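Local coordinates for tyrosinase (Aspergillus oryzae, PDB 6JU8), which probably catalyses the oxidation of L-tyrosine and L-dopa to L-dopaquinone by molecular oxygen at a dinuclear copper centre, at residues L62-L67 and Y368-W373; A73-W78 and G90-F95; T237-L242 and N337-F342; D406-F411 and F424-V429. The protein carries 1 engineered substitution. One frame throughout, in Å; residues are numbered along the deposited sequence.

Contact 1: residues L62-L67 and Y368-W373; sequences LSYFRL and YDPIFW
The nearest CA atoms of the two segments, those of Phe65 and Tyr368, are 7.0 Å apart, so side chains must bridge the gap. Residues 62-67 turn into helix 64-69, where Ser63, at the N-cap, accepts from Arg66 N through OG; residues 368-373 lead into helix 371-389, where Asp369 OD1 accepts from Ile371 N while OD2 turns to Lys239. The bridge hangs on the Tyr64 hydroxyl. It donates to Tyr368 O at 2.9 Å, from well above that carbonyl's plane (75° out of it), and it accepts the indole N-H of Trp373, with NE1 3.1 Å from Tyr64 OH and the oxygen almost in the indole plane. One buried hydroxyl thus gives one bond and takes another, which fixes its rotation. Pro370 CG packs 3.6 Å from the same Tyr64 OH. This is the helical core of the tyrosinase domain: helix 371-389 goes on to the copper ligand His376, and Trp373 also stacks on Tyr114 of helix 103-129. Phe65, with CG anti to the backbone N (chi1 -178°), offers a face to Tyr368, whose OH sits 3.5 Å above the Phe65 ring plane, toward the rim. The two planes are inclined at 44°, with Phe65 CD2 3.6 Å from Tyr368 CE1. That Tyr368 hydroxyl bonds to Ala73 O. Leu67 O faces the indole edge at CH2 of Trp373, 4.0 Å away.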
# COMPACT_ATOMS: atom_id res chain seq x y z
N LEU A 62 -19.89 9.31 -19.43
CA LEU A 62 -19.91 7.95 -18.87
C LEU A 62 -18.52 7.42 -18.56
O LEU A 62 -18.36 6.21 -18.36
CB LEU A 62 -20.68 7.00 -19.81
CG LEU A 62 -22.10 7.44 -20.19
CD1 LEU A 62 -22.76 6.37 -21.04
CD2 LEU A 62 -22.95 7.70 -18.94
N SER A 63 -17.52 8.31 -18.53
CA SER A 63 -16.21 7.90 -18.00
C SER A 63 -16.29 7.74 -16.49
O SER A 63 -17.15 8.35 -15.82
CB SER A 63 -15.13 8.93 -18.33
OG SER A 63 -15.44 10.20 -17.74
N TYR A 64 -15.38 6.96 -15.92
CA TYR A 64 -15.38 6.83 -14.46
C TYR A 64 -15.24 8.17 -13.76
O TYR A 64 -15.96 8.48 -12.80
CB TYR A 64 -14.24 5.89 -14.05
CG TYR A 64 -14.27 5.57 -12.56
CD1 TYR A 64 -14.98 4.48 -12.07
CD2 TYR A 64 -13.56 6.37 -11.66
CE1 TYR A 64 -15.00 4.19 -10.71
CE2 TYR A 64 -13.58 6.10 -10.30
CZ TYR A 64 -14.30 5.02 -9.84
OH TYR A 64 -14.31 4.74 -8.49
N PHE A 65 -14.30 8.99 -14.25
CA PHE A 65 -14.08 10.28 -13.62
C PHE A 65 -15.39 11.08 -13.58
O PHE A 65 -15.78 11.67 -12.58
CB PHE A 65 -13.00 11.10 -14.35
CG PHE A 65 -12.73 12.42 -13.67
CD1 PHE A 65 -13.57 13.51 -13.86
CD2 PHE A 65 -11.63 12.56 -12.81
CE1 PHE A 65 -13.35 14.72 -13.22
CE2 PHE A 65 -11.41 13.75 -12.17
CZ PHE A 65 -12.24 14.83 -12.38
N ARG A 66 -16.10 11.14 -14.72
CA ARG A 66 -17.31 11.96 -14.76
C ARG A 66 -18.43 11.35 -13.95
O ARG A 66 -19.24 12.10 -13.37
CB ARG A 66 -17.73 12.20 -16.21
CG ARG A 66 -16.76 13.04 -17.03
CD ARG A 66 -16.74 14.51 -16.63
NE ARG A 66 -18.07 15.13 -16.62
CZ ARG A 66 -18.73 15.50 -17.70
NH1 ARG A 66 -18.23 15.29 -18.92
NH2 ARG A 66 -19.94 16.06 -17.59
N LEU A 67 -18.56 10.03 -13.90
CA LEU A 67 -19.56 9.41 -13.04
C LEU A 67 -19.29 9.66 -11.56
O LEU A 67 -20.20 10.05 -10.82
CB LEU A 67 -19.61 7.90 -13.31
CG LEU A 67 -20.14 7.55 -14.70
CD1 LEU A 67 -19.90 6.08 -14.98
CD2 LEU A 67 -21.63 7.89 -14.79
N TYR A 368 -14.32 8.85 -6.07
CA TYR A 368 -13.23 8.43 -6.95
C TYR A 368 -12.68 7.08 -6.53
O TYR A 368 -12.14 6.34 -7.35
CB TYR A 368 -12.12 9.51 -7.05
CG TYR A 368 -12.70 10.69 -7.78
CD1 TYR A 368 -12.87 10.68 -9.15
CD2 TYR A 368 -13.13 11.81 -7.09
CE1 TYR A 368 -13.44 11.77 -9.81
CE2 TYR A 368 -13.72 12.88 -7.74
CZ TYR A 368 -13.87 12.87 -9.10
OH TYR A 368 -14.47 13.91 -9.77
N ASP A 369 -12.80 6.73 -5.24
CA ASP A 369 -12.26 5.44 -4.81
C ASP A 369 -13.23 4.34 -5.21
O ASP A 369 -14.40 4.44 -4.80
CB ASP A 369 -12.05 5.43 -3.29
CG ASP A 369 -11.30 4.19 -2.82
OD1 ASP A 369 -11.61 3.09 -3.37
OD2 ASP A 369 -10.45 4.31 -1.90
N PRO A 370 -12.84 3.34 -5.98
CA PRO A 370 -13.80 2.32 -6.42
C PRO A 370 -14.56 1.63 -5.31
O PRO A 370 -15.65 1.09 -5.56
CB PRO A 370 -12.91 1.33 -7.20
CG PRO A 370 -11.82 2.23 -7.76
CD PRO A 370 -11.48 3.16 -6.61
N ILE A 371 -14.03 1.55 -4.08
CA ILE A 371 -14.81 0.96 -3.00
C ILE A 371 -16.06 1.77 -2.65
O ILE A 371 -17.00 1.23 -2.05
CB ILE A 371 -13.96 0.72 -1.73
CG1 ILE A 371 -14.61 -0.36 -0.85
CG2 ILE A 371 -13.70 2.02 -0.99
CD1 ILE A 371 -13.82 -0.72 0.39
N PHE A 372 -16.09 3.06 -2.99
CA PHE A 372 -17.26 3.91 -2.76
C PHE A 372 -18.53 3.18 -3.16
O PHE A 372 -19.54 3.16 -2.45
CB PHE A 372 -17.12 5.21 -3.56
CG PHE A 372 -18.35 6.08 -3.50
CD1 PHE A 372 -19.38 5.90 -4.42
CD2 PHE A 372 -18.46 7.07 -2.53
CE1 PHE A 372 -20.52 6.70 -4.35
CE2 PHE A 372 -19.57 7.88 -2.46
CZ PHE A 372 -20.58 7.69 -3.39
N TRP A 373 -18.53 2.62 -4.37
CA TRP A 373 -19.74 2.07 -4.96
C TRP A 373 -20.15 0.78 -4.27
O TRP A 373 -21.33 0.46 -4.19
CB TRP A 373 -19.45 1.82 -6.44
CG TRP A 373 -18.86 3.02 -7.13
CD1 TRP A 373 -17.53 3.29 -7.33
CD2 TRP A 373 -19.58 4.11 -7.74
NE1 TRP A 373 -17.38 4.48 -8.00
CE2 TRP A 373 -18.63 5.00 -8.27
CE3 TRP A 373 -20.95 4.42 -7.88
CZ2 TRP A 373 -18.99 6.17 -8.93
CZ3 TRP A 373 -21.31 5.59 -8.54
CH2 TRP A 373 -20.33 6.46 -9.07

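Contact 2: residues A73-W78 and G90-F95; sequences APWTEW and GNPTGF
Ala73 and Pro92 sandwich the indole of Trp75. Ala73 CA lies 3.5 Å above one face, and on the opposite face Pro92 makes a CH-pi contact, its CB 3.9 Å from the centroid of the six-membered ring. The peptide before Pro74 is cis. CB of Trp75 points at residues 90-95, and CG stands anti to the carbonyl carbon, beside the backbone N (chi1 -52°). CD1 of Trp75 is pressed against the main chain, 3.2 Å from Thr93 C, and Gly94 N comes up at the ring edge, near its plane. No direct hydrogen bond joins the segments; instead a water donates to Thr93 O at 2.8 Å and, weakly, to Trp75 O. Next along, Thr76 O approaches Phe95 CE2 at 3.7 Å. Glu77 turns away to Arg66. Trp78 adds a looser apolar touch, its CB 4.3 Å from Phe95 CE2, while its NE1 donates to Gln61 O. All of this belongs to the connection between helices 64-69 and 103-129, which carries the copper ligands His71 and His98. Trp75 leans on Gln218 of strand 218-222, Trp78 touches Leu67 of helix 64-69 and Leu113 of helix 103-129, and Phe95 rests on Trp106 of that longer helix.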
# COMPACT_ATOMS: atom_id res chain seq x y z
N ALA A 73 -16.77 16.98 -6.03
CA ALA A 73 -15.82 17.75 -6.83
C ALA A 73 -15.59 17.03 -8.15
O ALA A 73 -15.60 15.78 -8.17
CB ALA A 73 -14.51 17.93 -6.07
N PRO A 74 -15.32 17.71 -9.25
CA PRO A 74 -15.06 19.15 -9.34
C PRO A 74 -16.27 20.06 -9.47
O PRO A 74 -16.13 21.25 -9.79
CB PRO A 74 -14.20 19.25 -10.62
CG PRO A 74 -14.72 18.13 -11.48
CD PRO A 74 -15.01 17.00 -10.53
N TRP A 75 -17.46 19.54 -9.23
CA TRP A 75 -18.68 20.32 -9.13
C TRP A 75 -19.13 20.87 -10.48
O TRP A 75 -19.51 22.04 -10.58
CB TRP A 75 -18.51 21.44 -8.10
CG TRP A 75 -18.00 20.95 -6.77
CD1 TRP A 75 -18.58 20.03 -5.93
CD2 TRP A 75 -16.82 21.40 -6.11
NE1 TRP A 75 -17.82 19.87 -4.79
CE2 TRP A 75 -16.72 20.70 -4.89
CE3 TRP A 75 -15.82 22.32 -6.46
CZ2 TRP A 75 -15.67 20.88 -3.98
CZ3 TRP A 75 -14.78 22.49 -5.57
CH2 TRP A 75 -14.71 21.79 -4.35
N THR A 76 -19.12 20.02 -11.51
CA THR A 76 -19.50 20.44 -12.85
C THR A 76 -20.86 19.88 -13.25
O THR A 76 -21.46 19.08 -12.56
CB THR A 76 -18.49 19.97 -13.92
OG1 THR A 76 -18.60 18.54 -14.06
CG2 THR A 76 -17.05 20.27 -13.53
N GLU A 77 -21.31 20.29 -14.44
CA GLU A 77 -22.49 19.73 -15.08
C GLU A 77 -22.34 18.24 -15.32
O GLU A 77 -21.23 17.72 -15.46
CB GLU A 77 -22.79 20.45 -16.40
CG GLU A 77 -21.92 20.04 -17.55
CD GLU A 77 -22.39 18.83 -18.32
OE1 GLU A 77 -23.58 18.52 -18.52
OE2 GLU A 77 -21.49 18.10 -18.77
N TRP A 78 -23.49 17.57 -15.34
CA TRP A 78 -23.55 16.19 -15.81
C TRP A 78 -24.90 15.99 -16.49
O TRP A 78 -25.92 16.49 -15.99
CB TRP A 78 -23.34 15.18 -14.67
CG TRP A 78 -23.23 13.79 -15.22
CD1 TRP A 78 -22.11 13.19 -15.73
CD2 TRP A 78 -24.28 12.81 -15.33
NE1 TRP A 78 -22.41 11.92 -16.14
CE2 TRP A 78 -23.72 11.65 -15.91
CE3 TRP A 78 -25.64 12.82 -14.97
CZ2 TRP A 78 -24.48 10.49 -16.16
CZ3 TRP A 78 -26.37 11.68 -15.22
CH2 TRP A 78 -25.79 10.55 -15.79
N GLY A 90 -22.14 27.18 2.38
CA GLY A 90 -22.01 28.08 1.24
C GLY A 90 -20.90 27.67 0.29
O GLY A 90 -20.57 28.44 -0.63
N ASN A 91 -20.31 26.49 0.44
CA ASN A 91 -19.25 26.06 -0.44
C ASN A 91 -19.81 25.31 -1.65
O ASN A 91 -20.89 24.75 -1.55
CB ASN A 91 -18.29 25.09 0.26
CG ASN A 91 -17.47 25.82 1.31
OD1 ASN A 91 -17.25 27.02 1.19
ND2 ASN A 91 -17.07 25.07 2.33
N PRO A 92 -19.08 25.29 -2.74
CA PRO A 92 -19.51 24.46 -3.86
C PRO A 92 -19.73 23.03 -3.40
O PRO A 92 -18.98 22.50 -2.58
CB PRO A 92 -18.32 24.55 -4.83
CG PRO A 92 -17.70 25.87 -4.51
CD PRO A 92 -17.83 26.03 -3.02
N THR A 93 -20.76 22.39 -3.93
CA THR A 93 -21.04 21.01 -3.55
C THR A 93 -21.59 20.26 -4.76
O THR A 93 -21.91 20.87 -5.79
CB THR A 93 -22.00 21.01 -2.36
OG1 THR A 93 -22.04 19.72 -1.73
CG2 THR A 93 -23.40 21.34 -2.84
N GLY A 94 -21.65 18.94 -4.65
CA GLY A 94 -22.08 18.09 -5.73
C GLY A 94 -23.58 17.85 -5.70
O GLY A 94 -24.34 18.44 -4.92
N PHE A 95 -24.01 16.95 -6.61
CA PHE A 95 -25.43 16.62 -6.67
C PHE A 95 -25.84 15.72 -5.52
O PHE A 95 -27.03 15.55 -5.28
CB PHE A 95 -25.78 15.91 -7.98
CG PHE A 95 -25.64 16.80 -9.19
CD1 PHE A 95 -26.62 17.75 -9.43
CD2 PHE A 95 -24.62 16.67 -10.12
CE1 PHE A 95 -26.55 18.57 -10.55
CE2 PHE A 95 -24.51 17.49 -11.23
CZ PHE A 95 -25.52 18.42 -11.46
O HOH W 1 -22.01 22.09 -8.36

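Contact 3: residues T237-L242 and N337-F342; sequences TTKYGL and NWVGGF
Tyr240 sets its CG anti to the carbonyl carbon, beside the backbone N (chi1 -73°). Its ring lies with one face over Gly341. The Gly341 CA is centred under the ring, 3.3 Å from its centroid and 8° off the normal, a close CH-pi contact that glycine permits because no side chain stands between CA and the ring. At the far end Tyr240 OH donates to Trp338 O at 2.7 Å; this carbonyl oxygen lies at the ring edge, and the donor is tilted 35° from the carbonyl plane. Tyr240 also uses its main chain, with N donating to Gly340 O at 2.8 Å. The contact therefore finishes the C-terminal end of helix 328-340, the helix bearing the copper ligands His332 and His336: Gly341 N still bonds back to Asn337 O, Gly341 then leaves the helix with positive phi, and the loop satisfies two of the last carbonyls. A third, Val339 O, is buried with no polar partner in the model; Lys239 CB packs on it at 3.5 Å. Lys239 CA makes a CA-H...O contact with Gly340 O at 3.6 Å, while its ammonium runs off to Asp369 and Gln256. Beyond Tyr240, Gly241 and Leu242 both face Ala357 in a classic beta bulge. Helix 258-267 packs on the Tyr240 side chain through Ala261 and Ala264, and Leu259 of the second subunit touches it too.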
# COMPACT_ATOMS: atom_id res chain seq x y z
N THR A 237 -6.18 7.84 -6.14
CA THR A 237 -6.88 7.76 -4.87
C THR A 237 -6.03 6.99 -3.85
O THR A 237 -5.18 6.17 -4.25
CB THR A 237 -8.25 7.07 -5.03
OG1 THR A 237 -8.08 5.74 -5.58
CG2 THR A 237 -9.14 7.84 -5.99
N THR A 238 -6.22 7.30 -2.59
CA THR A 238 -5.48 6.67 -1.50
C THR A 238 -6.40 6.38 -0.33
O THR A 238 -7.38 7.09 -0.11
CB THR A 238 -4.27 7.51 -1.09
OG1 THR A 238 -3.51 6.86 -0.05
CG2 THR A 238 -4.66 8.89 -0.55
N LYS A 239 -6.07 5.33 0.42
CA LYS A 239 -6.65 5.06 1.74
C LYS A 239 -5.55 5.34 2.76
O LYS A 239 -4.53 4.61 2.72
CB LYS A 239 -7.16 3.62 1.86
CG LYS A 239 -8.20 3.23 0.79
CD LYS A 239 -8.32 1.69 0.75
CE LYS A 239 -9.39 1.22 -0.23
NZ LYS A 239 -9.11 1.72 -1.60
N TYR A 240 -5.68 6.36 3.58
CA TYR A 240 -4.77 6.75 4.66
C TYR A 240 -3.44 7.33 4.21
O TYR A 240 -2.63 7.68 5.08
CB TYR A 240 -4.49 5.57 5.63
CG TYR A 240 -5.67 5.25 6.53
CD1 TYR A 240 -6.73 4.48 6.06
CD2 TYR A 240 -5.72 5.72 7.86
CE1 TYR A 240 -7.81 4.15 6.86
CE2 TYR A 240 -6.82 5.42 8.64
CZ TYR A 240 -7.86 4.64 8.15
OH TYR A 240 -8.93 4.38 8.99
N GLY A 241 -3.15 7.46 2.92
CA GLY A 241 -1.79 7.85 2.53
C GLY A 241 -1.42 9.31 2.56
O GLY A 241 -0.25 9.61 2.28
N LEU A 242 -2.34 10.21 2.90
CA LEU A 242 -2.01 11.63 2.98
C LEU A 242 -1.81 12.06 4.43
O LEU A 242 -2.76 12.03 5.22
CB LEU A 242 -3.14 12.51 2.40
CG LEU A 242 -3.60 12.09 1.00
CD1 LEU A 242 -4.70 13.05 0.50
CD2 LEU A 242 -2.44 12.01 0.02
N ASN A 337 -15.17 7.26 6.87
CA ASN A 337 -13.97 7.73 7.57
C ASN A 337 -12.98 6.59 7.78
O ASN A 337 -11.76 6.76 7.61
CB ASN A 337 -14.34 8.33 8.92
CG ASN A 337 -15.01 9.69 8.78
OD1 ASN A 337 -14.89 10.35 7.76
ND2 ASN A 337 -15.68 10.07 9.86
N TRP A 338 -13.50 5.44 8.21
CA TRP A 338 -12.62 4.33 8.59
C TRP A 338 -11.97 3.70 7.38
O TRP A 338 -10.86 3.18 7.49
CB TRP A 338 -13.41 3.28 9.41
CG TRP A 338 -14.01 3.87 10.65
CD1 TRP A 338 -13.62 5.00 11.31
CD2 TRP A 338 -15.12 3.31 11.36
NE1 TRP A 338 -14.45 5.18 12.39
CE2 TRP A 338 -15.36 4.17 12.45
CE3 TRP A 338 -15.94 2.18 11.20
CZ2 TRP A 338 -16.39 3.95 13.38
CZ3 TRP A 338 -16.94 1.98 12.11
CH2 TRP A 338 -17.17 2.84 13.20
N VAL A 339 -12.62 3.73 6.21
CA VAL A 339 -12.01 3.19 4.99
C VAL A 339 -10.97 4.16 4.45
O VAL A 339 -9.89 3.74 4.03
CB VAL A 339 -13.08 2.94 3.92
CG1 VAL A 339 -12.46 2.58 2.57
CG2 VAL A 339 -14.01 1.81 4.37
N GLY A 340 -11.29 5.45 4.42
CA GLY A 340 -10.48 6.42 3.71
C GLY A 340 -9.30 6.94 4.52
O GLY A 340 -8.28 7.32 3.95
N GLY A 341 -9.48 7.00 5.84
CA GLY A 341 -8.53 7.68 6.71
C GLY A 341 -9.02 9.10 6.94
O GLY A 341 -9.29 9.82 5.97
N PHE A 342 -9.15 9.45 8.22
CA PHE A 342 -9.83 10.68 8.61
C PHE A 342 -8.96 11.64 9.40
O PHE A 342 -9.50 12.62 9.94
CB PHE A 342 -11.14 10.34 9.39
CG PHE A 342 -10.85 9.48 10.60
CD1 PHE A 342 -10.70 10.04 11.86
CD2 PHE A 342 -10.72 8.10 10.50
CE1 PHE A 342 -10.38 9.26 12.96
CE2 PHE A 342 -10.40 7.31 11.59
CZ PHE A 342 -10.26 7.89 12.83

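Contact 4: residues D406-F411 and F424-V429; sequences DDLRPF and FRSDDV
The open base of a beta hairpin, strands 412-415 and 420-423, is closed here by Leu408 and Phe411 from one side and Phe424 from the other. Phe424 is gripped through both main-chain polar atoms: its N donates to Phe411 O at 2.9 Å, and its O accepts from Leu408 N at 2.8 Å in a nearly straight bond (173° at the hydrogen). Leu408 is the centre of an inverse gamma turn, and the chain then folds back through the cis peptide before Pro410, with Phe411 N bonded to Leu408 O. Leu408 lays CD1 over the Arg425-Ser426 peptide, 3.8 Å from Ser426 N, and Phe411 CB packs 3.9 Å from Phe424 CD1. The Phe411 ring, with Pro410 CD over the centre of one face, continues to Val109 and Leu113 of helix 103-129, the helix holding the copper ligand His107. Arg425 bends at chi2 (-128°) and its guanidinium meets Asp407 in a salt bridge. NE reaches OD1 of Asp407 at 2.7 Å, on the anti side, tilted out of the carboxylate plane though within the guanidinium plane, and NH2 adds a weak bond to that oxygen; the two planes are 32° apart. A water spans the main chains, donating to Asp406 O at 2.7 Å and accepting from Ser426 N. The 3-10 segment 426-428 folds back so that Asp428 OD2 accepts from Arg425 N at 2.8 Å.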
# COMPACT_ATOMS: atom_id res chain seq x y z
N ASP A 406 -38.83 15.55 -3.92
CA ASP A 406 -37.68 16.23 -4.50
C ASP A 406 -37.19 15.54 -5.77
O ASP A 406 -37.05 14.31 -5.81
CB ASP A 406 -36.51 16.23 -3.51
CG ASP A 406 -36.67 17.16 -2.32
OD1 ASP A 406 -37.65 17.92 -2.22
OD2 ASP A 406 -35.77 17.13 -1.45
N ASP A 407 -36.86 16.32 -6.79
CA ASP A 407 -36.15 15.77 -7.94
C ASP A 407 -34.77 15.29 -7.52
O ASP A 407 -33.99 16.03 -6.90
CB ASP A 407 -35.99 16.88 -9.00
CG ASP A 407 -37.25 17.14 -9.80
OD1 ASP A 407 -38.17 16.30 -9.85
OD2 ASP A 407 -37.31 18.26 -10.35
N LEU A 408 -34.44 14.07 -7.87
CA LEU A 408 -33.11 13.51 -7.58
C LEU A 408 -32.18 13.79 -8.75
O LEU A 408 -31.74 12.93 -9.51
CB LEU A 408 -33.26 12.02 -7.30
CG LEU A 408 -34.21 11.64 -6.17
CD1 LEU A 408 -34.38 10.13 -6.08
CD2 LEU A 408 -33.72 12.21 -4.84
N ARG A 409 -31.86 15.09 -8.87
CA ARG A 409 -30.95 15.57 -9.91
C ARG A 409 -29.59 14.93 -9.70
O ARG A 409 -29.17 14.75 -8.55
CB ARG A 409 -30.85 17.10 -9.83
CG ARG A 409 -32.18 17.80 -10.12
CD ARG A 409 -31.99 19.32 -10.19
NE ARG A 409 -30.85 19.72 -9.38
CZ ARG A 409 -29.91 20.59 -9.73
NH1 ARG A 409 -28.90 20.88 -8.93
NH2 ARG A 409 -29.99 21.20 -10.92
N PRO A 410 -28.85 14.59 -10.75
CA PRO A 410 -29.12 14.88 -12.15
C PRO A 410 -29.69 13.72 -12.94
O PRO A 410 -29.54 13.65 -14.17
CB PRO A 410 -27.67 15.16 -12.62
CG PRO A 410 -26.91 14.03 -11.97
CD PRO A 410 -27.50 13.98 -10.57
N PHE A 411 -30.39 12.81 -12.28
CA PHE A 411 -30.72 11.52 -12.84
C PHE A 411 -32.02 11.55 -13.64
O PHE A 411 -33.07 11.82 -13.07
CB PHE A 411 -30.81 10.48 -11.73
CG PHE A 411 -29.56 10.38 -10.89
CD1 PHE A 411 -28.31 10.23 -11.49
CD2 PHE A 411 -29.64 10.40 -9.50
CE1 PHE A 411 -27.17 10.11 -10.71
CE2 PHE A 411 -28.51 10.26 -8.72
CZ PHE A 411 -27.27 10.10 -9.33
N PHE A 424 -35.69 11.44 -11.77
CA PHE A 424 -36.10 10.50 -10.73
C PHE A 424 -36.65 11.23 -9.50
O PHE A 424 -36.22 12.32 -9.14
CB PHE A 424 -34.91 9.64 -10.28
CG PHE A 424 -34.73 8.37 -11.07
CD1 PHE A 424 -34.02 8.32 -12.26
CD2 PHE A 424 -35.27 7.19 -10.57
CE1 PHE A 424 -33.86 7.13 -12.96
CE2 PHE A 424 -35.13 5.99 -11.26
CZ PHE A 424 -34.42 5.98 -12.45
N ARG A 425 -37.61 10.58 -8.85
CA ARG A 425 -38.14 10.95 -7.54
C ARG A 425 -38.07 9.72 -6.64
O ARG A 425 -38.03 8.60 -7.14
CB ARG A 425 -39.59 11.46 -7.65
CG ARG A 425 -39.62 12.75 -8.47
CD ARG A 425 -40.35 13.87 -7.76
NE ARG A 425 -40.22 15.10 -8.55
CZ ARG A 425 -41.27 15.84 -8.88
NH1 ARG A 425 -42.47 15.44 -8.46
NH2 ARG A 425 -41.13 16.95 -9.59
N SER A 426 -38.07 9.93 -5.33
CA SER A 426 -37.88 8.84 -4.40
C SER A 426 -38.92 7.75 -4.58
O SER A 426 -38.58 6.56 -4.52
CB SER A 426 -37.94 9.39 -2.96
OG SER A 426 -36.78 10.19 -2.72
N ASP A 427 -40.20 8.11 -4.83
CA ASP A 427 -41.20 7.04 -4.97
C ASP A 427 -40.90 6.13 -6.16
O ASP A 427 -41.32 4.98 -6.16
CB ASP A 427 -42.58 7.67 -5.14
CG ASP A 427 -43.22 8.10 -3.85
OD1 ASP A 427 -42.81 7.64 -2.78
OD2 ASP A 427 -44.17 8.89 -3.88
N ASP A 428 -40.17 6.60 -7.17
CA ASP A 428 -39.81 5.79 -8.33
C ASP A 428 -38.96 4.59 -7.95
O ASP A 428 -39.00 3.57 -8.64
CB ASP A 428 -39.05 6.59 -9.38
CG ASP A 428 -39.85 7.74 -9.95
OD1 ASP A 428 -41.10 7.64 -10.04
OD2 ASP A 428 -39.25 8.78 -10.30
N VAL A 429 -38.22 4.72 -6.84
CA VAL A 429 -37.30 3.64 -6.46
C VAL A 429 -37.64 3.04 -5.12
O VAL A 429 -36.81 2.34 -4.51
CB VAL A 429 -35.82 4.10 -6.51
CG1 VAL A 429 -35.50 4.54 -7.92
CG2 VAL A 429 -35.56 5.20 -5.47
O HOH W 2 -37.61 12.43 -4.02

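How the contacts relate
Contact 1 is the hub. It meets contact 2 through Tyr368 OH and Ala73 O, 2.7 Å apart, and through the salt bridge of Arg66 NH2 with Glu77 OE2 at 2.8 Å. On its other flank the salt bridge of Asp369 OD2 with Lys239 NZ, 2.9 Å long, leads to contact 3. Contact 4 joins through contact 2 alone, where Trp78 CE3 packs on Pro410 CG at 3.5 Å; contacts 3 and 4 lie on opposite sides of the chain's centre, their own centres about 30 Å apart. Each contact comes within about 10 Å of a copper ion: the side chains of Trp373 and Phe411, and Gly94, which has none, are about 9 Å from one, and the side chain of Asn337 about 10 Å.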